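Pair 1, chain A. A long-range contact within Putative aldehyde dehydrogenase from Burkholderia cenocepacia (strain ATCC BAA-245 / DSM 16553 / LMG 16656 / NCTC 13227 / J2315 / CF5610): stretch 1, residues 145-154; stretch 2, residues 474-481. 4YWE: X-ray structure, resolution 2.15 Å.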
# COMPACT_ATOMS: atom_id res chain seq x y z
N ARG A 145 4.01 6.31 -10.89
CA ARG A 145 5.39 6.42 -10.44
C ARG A 145 6.34 6.23 -11.62
O ARG A 145 6.61 5.10 -12.04
CB ARG A 145 5.67 5.42 -9.32
CG ARG A 145 4.78 5.63 -8.11
CD ARG A 145 5.10 4.70 -6.96
NE ARG A 145 4.15 4.89 -5.86
CZ ARG A 145 4.25 5.85 -4.95
NH1 ARG A 145 5.25 6.71 -4.98
NH2 ARG A 145 3.34 5.94 -3.99
N GLU A 146 6.83 7.34 -12.14
CA GLU A 146 7.66 7.33 -13.34
C GLU A 146 9.13 7.42 -12.99
O GLU A 146 9.50 8.05 -12.00
CB GLU A 146 7.28 8.50 -14.25
CG GLU A 146 5.82 8.51 -14.67
CD GLU A 146 5.43 9.83 -15.30
OE1 GLU A 146 6.03 10.86 -14.93
OE2 GLU A 146 4.53 9.83 -16.17
N PRO A 147 9.99 6.80 -13.82
CA PRO A 147 11.43 6.90 -13.61
C PRO A 147 11.91 8.34 -13.68
O PRO A 147 11.26 9.16 -14.33
CB PRO A 147 12.01 6.07 -14.76
CG PRO A 147 10.94 6.06 -15.80
CD PRO A 147 9.66 6.03 -15.04
N HIS A 148 13.01 8.65 -13.01
CA HIS A 148 13.59 9.99 -13.09
C HIS A 148 14.04 10.28 -14.51
O HIS A 148 13.91 11.41 -15.00
CB HIS A 148 14.78 10.12 -12.13
CG HIS A 148 14.42 9.98 -10.69
ND1 HIS A 148 13.65 10.91 -10.01
CD2 HIS A 148 14.72 9.02 -9.78
CE1 HIS A 148 13.50 10.53 -8.76
NE2 HIS A 148 14.14 9.38 -8.59
N GLY A 149 14.55 9.26 -15.18
CA GLY A 149 15.10 9.40 -16.52
C GLY A 149 16.49 8.80 -16.58
O GLY A 149 16.65 7.59 -16.76
N VAL A 150 17.50 9.65 -16.42
CA VAL A 150 18.88 9.18 -16.35
C VAL A 150 19.36 9.27 -14.90
O VAL A 150 19.32 10.33 -14.29
CB VAL A 150 19.79 9.99 -17.28
CG1 VAL A 150 21.24 9.57 -17.09
CG2 VAL A 150 19.37 9.81 -18.73
N THR A 151 19.80 8.14 -14.36
CA THR A 151 20.29 8.09 -12.99
C THR A 151 21.80 7.93 -12.95
O THR A 151 22.37 7.12 -13.68
CB THR A 151 19.64 6.94 -12.19
OG1 THR A 151 19.84 5.71 -12.89
CG2 THR A 151 18.15 7.19 -12.01
N GLY A 152 22.45 8.72 -12.10
CA GLY A 152 23.88 8.63 -11.89
C GLY A 152 24.20 7.77 -10.69
O GLY A 152 23.51 7.85 -9.67
N HIS A 153 25.24 6.96 -10.80
CA HIS A 153 25.58 6.01 -9.74
C HIS A 153 27.05 6.09 -9.35
O HIS A 153 27.93 5.81 -10.17
CB HIS A 153 25.22 4.59 -10.17
CG HIS A 153 23.79 4.42 -10.56
ND1 HIS A 153 22.84 3.91 -9.70
CD2 HIS A 153 23.14 4.69 -11.72
CE1 HIS A 153 21.67 3.87 -10.31
NE2 HIS A 153 21.82 4.34 -11.54
N ILE A 154 27.31 6.48 -8.11
CA ILE A 154 28.67 6.48 -7.58
C ILE A 154 28.86 5.24 -6.72
O ILE A 154 28.26 5.11 -5.65
CB ILE A 154 28.97 7.76 -6.78
CG1 ILE A 154 28.60 9.00 -7.60
CG2 ILE A 154 30.43 7.80 -6.37
CD1 ILE A 154 29.39 9.14 -8.88
N TYR A 474 10.94 3.63 -4.81
CA TYR A 474 10.31 4.94 -4.61
C TYR A 474 11.34 6.06 -4.72
O TYR A 474 11.01 7.19 -5.08
CB TYR A 474 9.61 5.00 -3.25
CG TYR A 474 8.53 3.96 -3.09
CD1 TYR A 474 7.33 4.06 -3.78
CD2 TYR A 474 8.70 2.88 -2.23
CE1 TYR A 474 6.34 3.11 -3.64
CE2 TYR A 474 7.72 1.92 -2.08
CZ TYR A 474 6.54 2.04 -2.78
OH TYR A 474 5.55 1.09 -2.63
N GLY A 475 12.59 5.75 -4.40
CA GLY A 475 13.67 6.71 -4.53
C GLY A 475 14.14 6.86 -5.96
O GLY A 475 14.77 7.86 -6.32
N PHE A 476 13.85 5.86 -6.79
CA PHE A 476 14.26 5.88 -8.19
C PHE A 476 13.11 6.23 -9.13
O PHE A 476 13.24 6.12 -10.35
CB PHE A 476 14.87 4.53 -8.59
CG PHE A 476 16.27 4.32 -8.08
CD1 PHE A 476 17.32 5.03 -8.62
CD2 PHE A 476 16.53 3.41 -7.07
CE1 PHE A 476 18.61 4.85 -8.16
CE2 PHE A 476 17.81 3.22 -6.60
CZ PHE A 476 18.86 3.94 -7.15
N THR A 477 11.99 6.66 -8.55
CA THR A 477 10.88 7.17 -9.34
C THR A 477 10.41 8.51 -8.78
O THR A 477 10.82 8.92 -7.70
CB THR A 477 9.68 6.19 -9.39
OG1 THR A 477 9.20 5.94 -8.06
CG2 THR A 477 10.08 4.88 -10.05
N ALA A 478 9.56 9.20 -9.54
CA ALA A 478 8.95 10.44 -9.10
C ALA A 478 7.45 10.40 -9.36
O ALA A 478 7.01 10.00 -10.43
CB ALA A 478 9.58 11.63 -9.80
N LEU A 479 6.67 10.81 -8.37
CA LEU A 479 5.22 10.70 -8.46
C LEU A 479 4.61 11.79 -9.34
O LEU A 479 4.89 12.98 -9.16
CB LEU A 479 4.59 10.75 -7.06
CG LEU A 479 3.12 10.32 -6.99
CD1 LEU A 479 2.99 8.83 -7.23
CD2 LEU A 479 2.50 10.71 -5.65
N LYS A 480 3.79 11.37 -10.29
CA LYS A 480 3.01 12.29 -11.10
C LYS A 480 1.53 12.10 -10.79
O LYS A 480 1.02 10.98 -10.84
CB LYS A 480 3.28 12.08 -12.59
CG LYS A 480 2.32 12.86 -13.49
CD LYS A 480 2.47 12.47 -14.96
CE LYS A 480 3.77 12.98 -15.55
NZ LYS A 480 3.93 12.57 -16.97
N THR A 481 0.84 13.19 -10.47
CA THR A 481 -0.59 13.12 -10.18
C THR A 481 -1.41 13.62 -11.37
O THR A 481 -1.15 14.70 -11.90
CB THR A 481 -0.95 13.92 -8.92
OG1 THR A 481 -0.16 13.46 -7.82
CG2 THR A 481 -2.42 13.76 -8.58
O HOH W 1 7.44 7.27 -6.41
O HOH W 2 6.88 11.62 -12.54

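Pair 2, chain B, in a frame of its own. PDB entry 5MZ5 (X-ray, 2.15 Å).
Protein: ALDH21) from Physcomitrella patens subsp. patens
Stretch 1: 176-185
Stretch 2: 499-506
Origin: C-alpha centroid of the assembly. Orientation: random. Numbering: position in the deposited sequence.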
# COMPACT_ATOMS: atom_id res chain seq x y z
N LYS B 176 6.13 -12.27 3.40
CA LYS B 176 5.93 -12.49 4.83
C LYS B 176 5.68 -13.95 5.11
O LYS B 176 4.96 -14.62 4.35
CB LYS B 176 4.81 -11.59 5.38
CG LYS B 176 5.19 -10.13 5.44
CD LYS B 176 4.00 -9.28 5.80
CE LYS B 176 4.27 -7.80 5.65
NZ LYS B 176 4.74 -7.20 6.93
N PHE B 177 6.29 -14.47 6.17
CA PHE B 177 6.20 -15.88 6.54
C PHE B 177 5.69 -16.06 7.96
O PHE B 177 5.98 -15.22 8.80
CB PHE B 177 7.60 -16.53 6.41
CG PHE B 177 8.08 -16.68 4.99
CD1 PHE B 177 8.64 -15.59 4.31
CD2 PHE B 177 7.99 -17.90 4.33
CE1 PHE B 177 9.05 -15.73 2.97
CE2 PHE B 177 8.43 -18.04 3.01
CZ PHE B 177 8.97 -16.96 2.35
N PRO B 178 4.97 -17.17 8.28
CA PRO B 178 4.57 -17.38 9.69
C PRO B 178 5.77 -17.34 10.65
O PRO B 178 6.81 -17.92 10.34
CB PRO B 178 3.92 -18.78 9.68
CG PRO B 178 3.53 -19.01 8.25
CD PRO B 178 4.54 -18.29 7.42
N ILE B 179 5.64 -16.61 11.77
CA ILE B 179 6.71 -16.49 12.79
C ILE B 179 7.00 -17.85 13.46
O ILE B 179 8.14 -18.10 13.87
CB ILE B 179 6.41 -15.37 13.83
CG1 ILE B 179 7.68 -14.95 14.64
CG2 ILE B 179 5.21 -15.73 14.78
CD1 ILE B 179 7.49 -13.67 15.49
N GLY B 180 5.98 -18.72 13.51
CA GLY B 180 6.08 -20.04 14.12
C GLY B 180 5.13 -20.21 15.28
O GLY B 180 4.19 -19.43 15.39
N PRO B 181 5.38 -21.18 16.20
CA PRO B 181 4.47 -21.38 17.37
C PRO B 181 4.24 -20.14 18.25
O PRO B 181 5.17 -19.42 18.61
CB PRO B 181 5.12 -22.54 18.14
CG PRO B 181 5.93 -23.28 17.11
CD PRO B 181 6.48 -22.18 16.22
N VAL B 182 2.97 -19.89 18.55
CA VAL B 182 2.53 -18.73 19.31
C VAL B 182 2.00 -19.14 20.68
O VAL B 182 1.15 -20.03 20.78
CB VAL B 182 1.49 -17.87 18.53
CG1 VAL B 182 1.01 -16.66 19.36
CG2 VAL B 182 2.03 -17.41 17.17
N SER B 183 2.50 -18.46 21.74
CA SER B 183 2.02 -18.62 23.11
C SER B 183 0.95 -17.53 23.31
O SER B 183 1.23 -16.35 23.10
CB SER B 183 3.15 -18.44 24.11
OG SER B 183 2.60 -18.49 25.41
N MET B 184 -0.27 -17.95 23.68
CA MET B 184 -1.40 -17.02 23.89
C MET B 184 -1.90 -17.13 25.29
O MET B 184 -2.12 -18.24 25.79
CB MET B 184 -2.56 -17.29 22.90
CG MET B 184 -2.15 -17.29 21.44
SD MET B 184 -3.53 -17.83 20.41
CE MET B 184 -2.85 -17.50 18.84
N VAL B 185 -2.06 -15.98 25.95
CA VAL B 185 -2.57 -15.86 27.31
C VAL B 185 -3.67 -14.81 27.25
O VAL B 185 -3.42 -13.66 26.90
CB VAL B 185 -1.46 -15.54 28.36
CG1 VAL B 185 -2.04 -15.46 29.77
CG2 VAL B 185 -0.32 -16.59 28.30
N ASP B 499 0.36 -8.96 11.42
CA ASP B 499 1.71 -8.41 11.20
C ASP B 499 2.75 -8.94 12.20
O ASP B 499 3.86 -9.28 11.81
CB ASP B 499 1.68 -6.87 11.24
CG ASP B 499 1.44 -6.22 9.91
OD1 ASP B 499 2.22 -6.50 8.96
OD2 ASP B 499 0.51 -5.38 9.83
N ASP B 500 2.37 -9.02 13.50
CA ASP B 500 3.24 -9.51 14.57
C ASP B 500 3.49 -11.02 14.51
O ASP B 500 4.47 -11.49 15.08
CB ASP B 500 2.70 -9.07 15.94
CG ASP B 500 2.72 -7.55 16.11
OD1 ASP B 500 3.74 -6.92 15.77
OD2 ASP B 500 1.69 -6.99 16.50
N MET B 501 2.63 -11.77 13.81
CA MET B 501 2.75 -13.22 13.62
C MET B 501 3.44 -13.55 12.28
O MET B 501 3.48 -14.71 11.85
CB MET B 501 1.38 -13.88 13.71
CG MET B 501 0.85 -13.88 15.10
SD MET B 501 -0.87 -14.32 15.21
CE MET B 501 -1.23 -13.81 16.90
N LEU B 502 3.98 -12.52 11.62
CA LEU B 502 4.65 -12.65 10.33
C LEU B 502 6.07 -12.14 10.38
O LEU B 502 6.35 -11.15 11.04
CB LEU B 502 3.85 -11.92 9.22
CG LEU B 502 2.56 -12.60 8.74
CD1 LEU B 502 1.67 -11.62 7.99
CD2 LEU B 502 2.84 -13.82 7.87
N GLU B 503 6.97 -12.84 9.69
CA GLU B 503 8.37 -12.43 9.57
C GLU B 503 8.64 -12.02 8.13
O GLU B 503 8.18 -12.68 7.20
CB GLU B 503 9.35 -13.53 10.02
CG GLU B 503 9.57 -13.54 11.53
CD GLU B 503 10.43 -12.42 12.11
OE1 GLU B 503 10.67 -12.46 13.33
OE2 GLU B 503 10.84 -11.51 11.36
N THR B 504 9.36 -10.93 7.97
CA THR B 504 9.74 -10.42 6.65
C THR B 504 10.96 -11.19 6.12
O THR B 504 11.92 -11.38 6.85
CB THR B 504 10.01 -8.90 6.74
OG1 THR B 504 8.80 -8.26 7.11
CG2 THR B 504 10.51 -8.31 5.41
N LYS B 505 10.91 -11.59 4.84
CA LYS B 505 12.03 -12.23 4.15
C LYS B 505 12.15 -11.60 2.78
O LYS B 505 11.15 -11.47 2.07
CB LYS B 505 11.88 -13.75 4.03
CG LYS B 505 13.17 -14.49 3.65
CD LYS B 505 12.95 -15.99 3.36
CE LYS B 505 12.29 -16.75 4.51
NZ LYS B 505 12.17 -18.22 4.24
N VAL B 506 13.36 -11.19 2.41
CA VAL B 506 13.60 -10.61 1.07
C VAL B 506 14.44 -11.56 0.20
O VAL B 506 15.39 -12.16 0.68
CB VAL B 506 14.18 -9.16 1.13
CG1 VAL B 506 15.53 -9.11 1.89
CG2 VAL B 506 14.30 -8.52 -0.27
O HOH W 3 5.35 -8.30 9.73

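In both pairs a short strand meets a second strand more than 300 residues away in sequence, and the two run antiparallel with a marked twist: the angle between their N-to-C directions is 137° in pair 1 and 138° in pair 2, with axes 4.3 Å apart at closest approach. The 14 central residues superpose with an RMSD of 0.6 Å, and the buried surface is nearly equal, 680 and 679 Å². The anchor is one hydrogen-bonded bridge. In pair 1, Glu A146 N donates to Ala A478 O (3.2 Å) and Ala A478 N to Glu A146 O (2.7 Å); in pair 2, Phe B177 N donates to Glu B503 O (2.8 Å) and Glu B503 N to Phe B177 O (2.7 Å).

Pro A147 matches Pro B178, and the next position supplies a further bond in each pair by different means. His A148 meets Gly A475 at its ring edge, NE2 donating to Gly A475 O (2.8 Å), while Thr A477 C lies over a ring face. The matching Ile B179 has no polar side chain; its backbone N donates to Met B501 O (2.9 Å), and its CG1 packs 3.9 Å from Glu B503 CG. Gly A149 and Gly B180 follow, both at positive phi, where a CB would be jammed against the preceding carbonyl O.

The lysines Lys A480 and Lys B505 nearly coincide, with side-chain centres 0.2 Å apart, yet meet different partners. Lys A480 NZ forms a salt bridge with Glu A146 OE2 (2.9 Å). Phe B177 replaces that carboxylate with a ring: Lys B505 NZ sits 3.9 Å from the centroid of the Phe B177 ring, over its face, in a cation-pi contact.

On the sheet face of Arg A145 and Leu A479, the guanidinium lies between Leu A479 CD1 and Tyr A474 CD1, which cover opposite faces; a water joins Arg A145 NH1 (2.7 Å) to Thr A477 OG1 (2.8 Å). Lys B176 takes the arginine's place and Asp B499 the tyrosine's, so charge pairing replaces packing against a ring: Lys B176 NZ and Asp B499 OD1 form a salt bridge at 3.3 Å, its hydrogen bond weak. Here too a water helps, bridging Lys B176 NZ (3.1 Å) and Asp B499 O (2.7 Å).

Just before the second strand's bridged residues, Phe A476 meets Thr A151 CG2 with its ring edge (CD1, 4.1 Å) and His A153 rim to rim. Met B501 fills the matching site, its CG 4.3 Å from Val B182 CG2 and its CE 4.5 Å from Met B184 CE.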